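Local structure of ATP-dependent DNA ligase (Mycobacterium tuberculosis, 6NHX) at residues W26-M31 against E163-K168; M11-G16 against A181-D186; G30-Y35 against G88-S93. The protein joins DNA ends at the expense of ATP, acting with Ku in the non-homologous end joining that repairs double-strand breaks. The protein carries 1 engineered substitution. One frame throughout, in Å; residues are numbered along the deposited sequence.

Overall arrangement
A nucleotide pocket assembled from segments far apart in the sequence is well illustrated here, since all three contacts touch the same ATP. Contacts 1 and 2 lie in one mixed sheet, where strands 164-169 and 184-187 are neighbours, and their centres are about 9 Å apart. Contact 3 leaves the end of strand 26-31, sharing Gly30 and Met31 with contact 1, and ties it to the start of helix 92-96; its centre is about 13 Å from that of contact 1 and about 17 Å from that of contact 2. Along the chain, contact 2 closes the widest loop, with contacts 1 and 3 nested inside it, all within the ATP-dependent ligase domain range.

Contact 1. Residues W26-M31 against E163-K168; sequences WAFEGM and EGVIAK. Engineered in segment 26-31: Met31 (natural residue Lys). With ATP (adenosine-5'-triphosphate), chain B.
Glu29 and Lys168 both set CG anti to the carbonyl carbon, beside the backbone N (chi1 -69° and -60°), and run on as extended chains that meet obliquely over one face of the sheet. There Glu29 OE1 and Lys168 NZ form a salt bridge at 2.9 Å, weak as a hydrogen bond; Tyr124 also bonds to OE1. The same pair reads the adenine, Glu29 with its second oxygen and Lys168 with the same NZ. ATP N6 donates to Glu29 OE2 at 2.8 Å in a nearly straight bond (169°), and Lys168 NZ donates to ATP N1 at 2.9 Å. A second N6 bond goes to the backbone at Gly30 O, so the exocyclic amine is gripped by a carboxylate and a carbonyl together. Ile166 lies over the face of the base, its CG1 3.5 Å from ATP C6.

The backbones beneath are antiparallel. Ala27 and Lys168 form one hydrogen-bonded pair, Glu29 and Ile166 the next, and the non-hydrogen-bonded pair between them places Phe28 and Ala167 on the opposite face, with Phe28 CE1 3.6 Å from Ala167 CB. Helix 150-160 covers that face. The engineered Met31 bends at its far end, and its CE rests 3.8 Å from Ile166 CD1. Next to the bond from Met31 N to Gly164 O, a water accepts from Glu163 N and donates to Met31 O, 2.7 Å away. With its sequence EGVIAK, segment 163-168 matches motif IV of the ATP-dependent ligases, and the arrangement is that of their adenine pocket.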
# COMPACT_ATOMS: atom_id res chain seq x y z
N TRP A 26 -15.83 -9.18 -14.76
CA TRP A 26 -14.80 -8.62 -13.89
C TRP A 26 -13.46 -9.30 -14.14
O TRP A 26 -13.40 -10.53 -14.26
CB TRP A 26 -15.16 -8.80 -12.41
CG TRP A 26 -16.34 -8.02 -11.99
CD1 TRP A 26 -17.63 -8.40 -12.10
CD2 TRP A 26 -16.34 -6.72 -11.41
NE1 TRP A 26 -18.45 -7.42 -11.61
CE2 TRP A 26 -17.68 -6.38 -11.16
CE3 TRP A 26 -15.33 -5.82 -11.04
CZ2 TRP A 26 -18.05 -5.17 -10.58
CZ3 TRP A 26 -15.69 -4.62 -10.47
CH2 TRP A 26 -17.04 -4.30 -10.24
N ALA A 27 -12.40 -8.50 -14.17
CA ALA A 27 -11.03 -8.98 -14.12
C ALA A 27 -10.53 -8.84 -12.69
O ALA A 27 -11.00 -7.97 -11.95
CB ALA A 27 -10.14 -8.16 -15.07
N PHE A 28 -9.59 -9.70 -12.30
CA PHE A 28 -9.10 -9.73 -10.93
C PHE A 28 -7.59 -9.60 -10.92
O PHE A 28 -6.88 -10.34 -11.62
CB PHE A 28 -9.53 -11.02 -10.24
CG PHE A 28 -11.01 -11.20 -10.22
CD1 PHE A 28 -11.80 -10.40 -9.41
CD2 PHE A 28 -11.62 -12.10 -11.06
CE1 PHE A 28 -13.18 -10.54 -9.42
CE2 PHE A 28 -12.99 -12.23 -11.10
CZ PHE A 28 -13.77 -11.46 -10.26
N GLU A 29 -7.09 -8.63 -10.15
CA GLU A 29 -5.67 -8.40 -10.00
C GLU A 29 -5.26 -8.60 -8.55
O GLU A 29 -6.08 -8.41 -7.64
CB GLU A 29 -5.33 -6.95 -10.37
CG GLU A 29 -5.48 -6.59 -11.84
CD GLU A 29 -5.02 -5.17 -12.13
OE1 GLU A 29 -5.55 -4.57 -13.08
OE2 GLU A 29 -4.14 -4.66 -11.41
N GLY A 30 -4.01 -8.96 -8.32
CA GLY A 30 -3.47 -8.90 -6.98
C GLY A 30 -3.40 -7.48 -6.47
O GLY A 30 -3.19 -6.52 -7.21
N MET A 31 -3.64 -7.33 -5.16
CA MET A 31 -3.43 -6.05 -4.48
C MET A 31 -1.98 -5.98 -4.02
O MET A 31 -1.54 -6.83 -3.23
CB MET A 31 -4.37 -5.94 -3.28
CG MET A 31 -4.12 -4.67 -2.48
SD MET A 31 -5.05 -4.64 -0.93
CE MET A 31 -6.72 -4.46 -1.56
N GLU A 163 -1.70 -9.34 -0.46
CA GLU A 163 -2.53 -8.61 0.50
C GLU A 163 -4.02 -8.77 0.21
O GLU A 163 -4.84 -8.72 1.14
CB GLU A 163 -2.14 -7.13 0.53
CG GLU A 163 -2.73 -6.34 1.71
CD GLU A 163 -2.09 -6.68 3.06
OE1 GLU A 163 -2.79 -6.59 4.10
OE2 GLU A 163 -0.90 -7.03 3.10
N GLY A 164 -4.39 -8.98 -1.04
CA GLY A 164 -5.79 -9.00 -1.41
C GLY A 164 -5.95 -9.01 -2.91
O GLY A 164 -5.05 -9.45 -3.64
N VAL A 165 -7.09 -8.52 -3.36
CA VAL A 165 -7.48 -8.49 -4.76
C VAL A 165 -8.11 -7.15 -5.07
O VAL A 165 -8.83 -6.59 -4.24
CB VAL A 165 -8.44 -9.65 -5.10
CG1 VAL A 165 -9.11 -9.49 -6.44
CG2 VAL A 165 -7.74 -10.99 -5.00
N ILE A 166 -7.85 -6.63 -6.27
CA ILE A 166 -8.62 -5.54 -6.86
C ILE A 166 -9.39 -6.14 -8.03
O ILE A 166 -8.78 -6.63 -8.99
CB ILE A 166 -7.76 -4.37 -7.37
CG1 ILE A 166 -6.60 -4.07 -6.41
CG2 ILE A 166 -8.66 -3.15 -7.66
CD1 ILE A 166 -7.03 -3.34 -5.18
N ALA A 167 -10.71 -6.07 -7.97
CA ALA A 167 -11.53 -6.43 -9.12
C ALA A 167 -11.80 -5.18 -9.94
O ALA A 167 -12.12 -4.12 -9.40
CB ALA A 167 -12.86 -7.02 -8.65
N LYS A 168 -11.68 -5.30 -11.26
CA LYS A 168 -11.91 -4.18 -12.15
C LYS A 168 -12.86 -4.61 -13.26
O LYS A 168 -12.66 -5.66 -13.88
CB LYS A 168 -10.58 -3.66 -12.72
CG LYS A 168 -9.64 -3.20 -11.62
CD LYS A 168 -8.25 -2.84 -12.16
CE LYS A 168 -7.32 -2.40 -11.04
NZ LYS A 168 -5.94 -2.15 -11.58
PG ATP B . -6.76 4.29 -0.78
O1G ATP B . -7.72 3.40 -1.55
O2G ATP B . -7.29 5.67 -0.43
O3G ATP B . -5.38 4.33 -1.41
PB ATP B . -5.39 2.72 1.28
O1B ATP B . -5.72 2.36 2.70
O2B ATP B . -4.06 3.33 0.91
O3B ATP B . -6.60 3.61 0.68
PA ATP B . -6.02 -0.06 0.69
O1A ATP B . -7.38 -0.01 1.32
O2A ATP B . -4.82 -0.71 1.32
O3A ATP B . -5.61 1.44 0.33
O5' ATP B . -6.17 -0.49 -0.86
C5' ATP B . -5.03 -0.88 -1.62
C4' ATP B . -4.30 0.34 -2.18
O4' ATP B . -3.32 -0.14 -3.10
C3' ATP B . -5.19 1.28 -2.96
O3' ATP B . -4.59 2.58 -2.97
C2' ATP B . -5.09 0.70 -4.34
O2' ATP B . -5.42 1.65 -5.37
C1' ATP B . -3.63 0.29 -4.42
N9 ATP B . -3.43 -0.91 -5.27
C8 ATP B . -2.68 -1.99 -4.96
N7 ATP B . -2.68 -2.90 -5.98
C5 ATP B . -3.44 -2.36 -6.96
C6 ATP B . -3.88 -2.79 -8.28
N6 ATP B . -3.52 -3.98 -8.76
N1 ATP B . -4.66 -1.95 -8.98
C2 ATP B . -5.05 -0.76 -8.52
N3 ATP B . -4.70 -0.30 -7.30
C4 ATP B . -3.93 -1.06 -6.50
O HOH W 1 0.42 -8.38 -2.21

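Contact 2. Residues M11-G16 against A181-D186; sequences MLATHG and ASWVKD. With ATP (adenosine-5'-triphosphate), chain B.
The indole of Trp183 has Met11 over one face and Lys168, in a cation-pi contact, over the other. Met11 reaches it through an extended chain, CE standing 3.6 Å from the centroid of the five-membered ring with SD also above the indole, a Met-aromatic contact joined to a CH-pi one. The six-membered ring meets the base obliquely, Trp183 CZ3 lying 3.7 Å from ATP C2. The second flat group, the His15 imidazole, uses its edge: CD2 meets Lys185 O at 3.3 Å in the ring plane, and a water lies in the same plane 2.7 Å from His15 NE2.

Between the two rings the backbones pair in parallel register, though the short strands are splayed by 59°. Thr14 N donates to Trp183 O at 2.8 Å with an almost linear N-H (177°), Thr14 O receives Lys185 N, and Gly16 N continues to Lys185 O. Beyond them, one water donates to both Gly16 O and Asp186 OD1, while Asp186 OD2 takes the backbone N of Val18.

Lys185 sends its side chain to the ATP. CG sits between the backbone N and the carbonyl carbon (chi1 49°), against Ala13 CB at 3.7 Å, and the rest of the chain is extended. Its NZ donates to ATP O1A at 2.7 Å and to ATP O1G at 2.8 Å. Nearby, Arg179 bonds both Ala13 O and the nucleotide. Chemically, one ammonium bridging the alpha and gamma phosphates would offset negative charge at both ends of the triphosphate, and is consistent with holding it bent about its beta phosphate, next to the alpha phosphorus at which adenylate and diphosphate separate.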
# COMPACT_ATOMS: atom_id res chain seq x y z
N MET A 11 -6.97 6.75 -10.58
CA MET A 11 -8.28 6.21 -10.26
C MET A 11 -8.18 5.37 -9.00
O MET A 11 -7.15 4.75 -8.72
CB MET A 11 -8.72 5.33 -11.43
CG MET A 11 -10.13 4.79 -11.34
SD MET A 11 -10.58 3.97 -12.88
CE MET A 11 -12.19 3.31 -12.45
N LEU A 12 -9.26 5.33 -8.22
CA LEU A 12 -9.26 4.68 -6.91
C LEU A 12 -10.37 3.64 -6.83
O LEU A 12 -11.37 3.72 -7.55
CB LEU A 12 -9.40 5.72 -5.80
CG LEU A 12 -8.29 6.78 -5.77
CD1 LEU A 12 -8.64 7.88 -4.77
CD2 LEU A 12 -6.94 6.15 -5.42
N ALA A 13 -10.16 2.66 -5.94
CA ALA A 13 -11.06 1.52 -5.77
C ALA A 13 -11.94 1.70 -4.55
O ALA A 13 -11.59 2.39 -3.59
CB ALA A 13 -10.27 0.22 -5.61
N THR A 14 -13.10 1.07 -4.59
CA THR A 14 -14.05 1.10 -3.49
C THR A 14 -13.89 -0.16 -2.64
O THR A 14 -13.84 -1.27 -3.19
CB THR A 14 -15.46 1.12 -4.05
OG1 THR A 14 -15.61 2.22 -4.96
CG2 THR A 14 -16.46 1.31 -2.95
N HIS A 15 -13.84 0.01 -1.33
CA HIS A 15 -13.75 -1.16 -0.46
C HIS A 15 -15.00 -2.03 -0.62
O HIS A 15 -16.13 -1.53 -0.56
CB HIS A 15 -13.63 -0.71 1.00
CG HIS A 15 -13.11 -1.78 1.91
ND1 HIS A 15 -13.16 -1.67 3.28
CD2 HIS A 15 -12.55 -2.98 1.65
CE1 HIS A 15 -12.64 -2.76 3.83
NE2 HIS A 15 -12.26 -3.57 2.85
N GLY A 16 -14.79 -3.32 -0.82
CA GLY A 16 -15.91 -4.22 -0.95
C GLY A 16 -15.48 -5.66 -0.85
O GLY A 16 -14.37 -5.96 -0.39
N ALA A 181 -17.13 2.72 -8.41
CA ALA A 181 -17.73 1.41 -8.18
C ALA A 181 -17.22 0.35 -9.14
O ALA A 181 -17.40 -0.85 -8.88
CB ALA A 181 -19.26 1.51 -8.28
N SER A 182 -16.57 0.74 -10.23
CA SER A 182 -16.04 -0.21 -11.20
C SER A 182 -14.74 -0.87 -10.75
O SER A 182 -14.26 -1.78 -11.43
CB SER A 182 -15.83 0.50 -12.53
OG SER A 182 -15.00 1.63 -12.32
N TRP A 183 -14.14 -0.40 -9.65
CA TRP A 183 -12.95 -1.02 -9.07
C TRP A 183 -13.28 -1.35 -7.62
O TRP A 183 -13.71 -0.47 -6.87
CB TRP A 183 -11.75 -0.07 -9.07
CG TRP A 183 -11.03 0.16 -10.36
CD1 TRP A 183 -11.48 -0.07 -11.62
CD2 TRP A 183 -9.70 0.64 -10.49
NE1 TRP A 183 -10.51 0.26 -12.55
CE2 TRP A 183 -9.40 0.71 -11.87
CE3 TRP A 183 -8.73 1.05 -9.58
CZ2 TRP A 183 -8.16 1.15 -12.35
CZ3 TRP A 183 -7.50 1.49 -10.05
CH2 TRP A 183 -7.23 1.53 -11.42
N VAL A 184 -13.06 -2.60 -7.21
CA VAL A 184 -13.42 -3.05 -5.87
C VAL A 184 -12.19 -3.66 -5.22
O VAL A 184 -11.56 -4.56 -5.79
CB VAL A 184 -14.55 -4.09 -5.93
CG1 VAL A 184 -14.91 -4.54 -4.53
CG2 VAL A 184 -15.78 -3.52 -6.65
N LYS A 185 -11.82 -3.16 -4.04
CA LYS A 185 -10.64 -3.63 -3.33
C LYS A 185 -11.04 -4.44 -2.11
O LYS A 185 -11.98 -4.07 -1.40
CB LYS A 185 -9.72 -2.47 -2.92
CG LYS A 185 -10.42 -1.32 -2.23
CD LYS A 185 -9.43 -0.35 -1.62
CE LYS A 185 -10.13 0.73 -0.82
NZ LYS A 185 -9.17 1.56 -0.02
N ASP A 186 -10.32 -5.54 -1.86
CA ASP A 186 -10.72 -6.53 -0.86
C ASP A 186 -9.45 -7.17 -0.32
O ASP A 186 -8.65 -7.70 -1.09
CB ASP A 186 -11.62 -7.57 -1.56
CG ASP A 186 -12.28 -8.53 -0.61
OD1 ASP A 186 -12.00 -8.47 0.60
OD2 ASP A 186 -13.08 -9.36 -1.09
PG ATP B . -6.76 4.29 -0.78
O1G ATP B . -7.72 3.40 -1.55
O2G ATP B . -7.29 5.67 -0.43
O3G ATP B . -5.38 4.33 -1.41
PB ATP B . -5.39 2.72 1.28
O1B ATP B . -5.72 2.36 2.70
O2B ATP B . -4.06 3.33 0.91
O3B ATP B . -6.60 3.61 0.68
PA ATP B . -6.02 -0.06 0.69
O1A ATP B . -7.38 -0.01 1.32
O2A ATP B . -4.82 -0.71 1.32
O3A ATP B . -5.61 1.44 0.33
O5' ATP B . -6.17 -0.49 -0.86
C5' ATP B . -5.03 -0.88 -1.62
C4' ATP B . -4.30 0.34 -2.18
O4' ATP B . -3.32 -0.14 -3.10
C3' ATP B . -5.19 1.28 -2.96
O3' ATP B . -4.59 2.58 -2.97
C2' ATP B . -5.09 0.70 -4.34
O2' ATP B . -5.42 1.65 -5.37
C1' ATP B . -3.63 0.29 -4.42
N9 ATP B . -3.43 -0.91 -5.27
C8 ATP B . -2.68 -1.99 -4.96
N7 ATP B . -2.68 -2.90 -5.98
C5 ATP B . -3.44 -2.36 -6.96
C6 ATP B . -3.88 -2.79 -8.28
N6 ATP B . -3.52 -3.98 -8.76
N1 ATP B . -4.66 -1.95 -8.98
C2 ATP B . -5.05 -0.76 -8.52
N3 ATP B . -4.70 -0.30 -7.30
C4 ATP B . -3.93 -1.06 -6.50
O HOH W 2 -11.25 -6.04 2.85
O HOH W 3 -14.00 -7.18 2.28

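Contact 3. Residues G30-Y35 against G88-S93. Engineered in segment 30-35: Met31 (natural residue Lys). With ATP (adenosine-5'-triphosphate), chain B.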
# COMPACT_ATOMS: atom_id res chain seq x y z
N GLY A 30 -4.01 -8.96 -8.32
CA GLY A 30 -3.47 -8.90 -6.98
C GLY A 30 -3.40 -7.48 -6.47
O GLY A 30 -3.19 -6.52 -7.21
N MET A 31 -3.64 -7.33 -5.16
CA MET A 31 -3.43 -6.05 -4.48
C MET A 31 -1.98 -5.98 -4.02
O MET A 31 -1.54 -6.83 -3.23
CB MET A 31 -4.37 -5.94 -3.28
CG MET A 31 -4.12 -4.67 -2.48
SD MET A 31 -5.05 -4.64 -0.93
CE MET A 31 -6.72 -4.46 -1.56
N TRP A 32 -1.25 -4.97 -4.50
CA TRP A 32 0.18 -4.80 -4.23
C TRP A 32 0.39 -3.66 -3.24
O TRP A 32 0.07 -2.50 -3.55
CB TRP A 32 0.94 -4.51 -5.52
CG TRP A 32 0.53 -5.38 -6.68
CD1 TRP A 32 0.07 -4.96 -7.91
CD2 TRP A 32 0.52 -6.82 -6.72
NE1 TRP A 32 -0.21 -6.05 -8.71
CE2 TRP A 32 0.03 -7.20 -7.99
CE3 TRP A 32 0.85 -7.82 -5.79
CZ2 TRP A 32 -0.09 -8.54 -8.37
CZ3 TRP A 32 0.71 -9.15 -6.16
CH2 TRP A 32 0.25 -9.50 -7.45
N ASP A 33 0.94 -3.96 -2.06
CA ASP A 33 1.27 -2.89 -1.11
C ASP A 33 2.50 -2.13 -1.59
O ASP A 33 3.56 -2.72 -1.80
CB ASP A 33 1.53 -3.46 0.29
CG ASP A 33 0.27 -3.55 1.14
OD1 ASP A 33 -0.84 -3.51 0.56
OD2 ASP A 33 0.37 -3.66 2.39
N GLY A 34 2.36 -0.83 -1.77
CA GLY A 34 3.46 0.00 -2.22
C GLY A 34 3.00 1.44 -2.32
O GLY A 34 2.07 1.84 -1.60
N TYR A 35 3.62 2.22 -3.20
CA TYR A 35 3.20 3.59 -3.45
C TYR A 35 2.69 3.68 -4.88
O TYR A 35 3.35 3.21 -5.82
CB TYR A 35 4.35 4.58 -3.27
CG TYR A 35 4.82 4.83 -1.86
CD1 TYR A 35 3.93 4.82 -0.78
CD2 TYR A 35 6.14 5.09 -1.61
CE1 TYR A 35 4.39 5.06 0.51
CE2 TYR A 35 6.60 5.33 -0.33
CZ TYR A 35 5.74 5.31 0.72
OH TYR A 35 6.24 5.55 1.98
N GLY A 88 9.25 -12.62 -1.67
CA GLY A 88 8.90 -12.10 -2.97
C GLY A 88 7.62 -11.30 -3.05
O GLY A 88 7.12 -11.07 -4.15
N VAL A 89 7.07 -10.86 -1.92
CA VAL A 89 5.78 -10.16 -1.92
C VAL A 89 6.01 -8.68 -1.63
O VAL A 89 6.81 -8.35 -0.74
CB VAL A 89 4.85 -10.80 -0.88
CG1 VAL A 89 3.55 -10.01 -0.78
CG2 VAL A 89 4.56 -12.24 -1.25
N PRO A 90 5.37 -7.76 -2.36
CA PRO A 90 5.47 -6.34 -2.01
C PRO A 90 5.17 -6.11 -0.54
O PRO A 90 4.24 -6.68 0.03
CB PRO A 90 4.42 -5.68 -2.90
CG PRO A 90 4.39 -6.58 -4.13
CD PRO A 90 4.56 -7.97 -3.58
N SER A 91 6.01 -5.29 0.10
CA SER A 91 5.88 -4.97 1.52
C SER A 91 5.78 -3.47 1.69
O SER A 91 6.69 -2.73 1.30
CB SER A 91 7.11 -5.46 2.29
OG SER A 91 7.16 -4.88 3.59
N PHE A 92 4.69 -3.01 2.29
CA PHE A 92 4.55 -1.58 2.51
C PHE A 92 5.59 -1.07 3.48
O PHE A 92 6.19 -0.01 3.25
CB PHE A 92 3.14 -1.28 3.02
CG PHE A 92 2.86 0.16 3.19
CD1 PHE A 92 2.47 0.66 4.42
CD2 PHE A 92 2.99 1.03 2.12
CE1 PHE A 92 2.21 2.01 4.59
CE2 PHE A 92 2.73 2.38 2.28
CZ PHE A 92 2.35 2.87 3.52
N SER A 93 5.83 -1.80 4.58
CA SER A 93 6.79 -1.33 5.57
C SER A 93 8.20 -1.30 5.00
O SER A 93 8.99 -0.40 5.32
CB SER A 93 6.72 -2.16 6.86
OG SER A 93 7.10 -3.51 6.64
PG ATP B . -6.76 4.29 -0.78
O1G ATP B . -7.72 3.40 -1.55
O2G ATP B . -7.29 5.67 -0.43
O3G ATP B . -5.38 4.33 -1.41
PB ATP B . -5.39 2.72 1.28
O1B ATP B . -5.72 2.36 2.70
O2B ATP B . -4.06 3.33 0.91
O3B ATP B . -6.60 3.61 0.68
PA ATP B . -6.02 -0.06 0.69
O1A ATP B . -7.38 -0.01 1.32
O2A ATP B . -4.82 -0.71 1.32
O3A ATP B . -5.61 1.44 0.33
O5' ATP B . -6.17 -0.49 -0.86
C5' ATP B . -5.03 -0.88 -1.62
C4' ATP B . -4.30 0.34 -2.18
O4' ATP B . -3.32 -0.14 -3.10
C3' ATP B . -5.19 1.28 -2.96
O3' ATP B . -4.59 2.58 -2.97
C2' ATP B . -5.09 0.70 -4.34
O2' ATP B . -5.42 1.65 -5.37
C1' ATP B . -3.63 0.29 -4.42
N9 ATP B . -3.43 -0.91 -5.27
C8 ATP B . -2.68 -1.99 -4.96
N7 ATP B . -2.68 -2.90 -5.98
C5 ATP B . -3.44 -2.36 -6.96
C6 ATP B . -3.88 -2.79 -8.28
N6 ATP B . -3.52 -3.98 -8.76
N1 ATP B . -4.66 -1.95 -8.98
C2 ATP B . -5.05 -0.76 -8.52
N3 ATP B . -4.70 -0.30 -7.30
C4 ATP B . -3.93 -1.06 -6.50
O HOH W 4 6.23 -2.26 -1.49
O HOH W 5 2.62 -4.76 3.20
O HOH W 6 1.65 -6.55 -0.69
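Asp33 OD2 accepts a bond from a water at 2.6 Å, and that water in turn takes the N-H of Phe92 at 2.9 Å, linking the carboxylate to the first turn of helix 92-96. The other oxygen, OD1, is salt-bridged to Arg293, so the two oxygens of one group face different parts of the enzyme. A second water repeats the theme on the backbone, accepting from Asp33 N and donating to Pro90 O at 2.7 Å.

Direct contact is by packing, without a direct hydrogen bond between the segments. Pro90 CB lies 3.3 Å from Asp33 O, while its CG is 4.1 Å from Trp32 CE3, the two side chains side by side and pointing the same way. Phe92 sets CG anti to its backbone N (chi1 -177°); farther out its CD2 lies beside Gly34 O, and Phe92 CE2 comes 3.6 Å from Tyr35 CE1, the ring planes almost perpendicular (88°) but their approach oblique. Ser91 occupies the N-cap of the helix, its OG bonded to Gln94 N.

The same loop addresses the nucleotide: Trp32 N donates to ATP N7 at 2.9 Å, a nearly straight bond (173°), which fixes the imidazole side of the base. Asp33, together with Glu163 nearby, probably binds manganese. Apart from the engineered Met31, whose natural residue is lysine, residues 31-34 carry the KxDG signature, the first conserved motif of the covalent nucleotidyltransferases; the loop leaving the strand between adenine and metal site is typical of that fold.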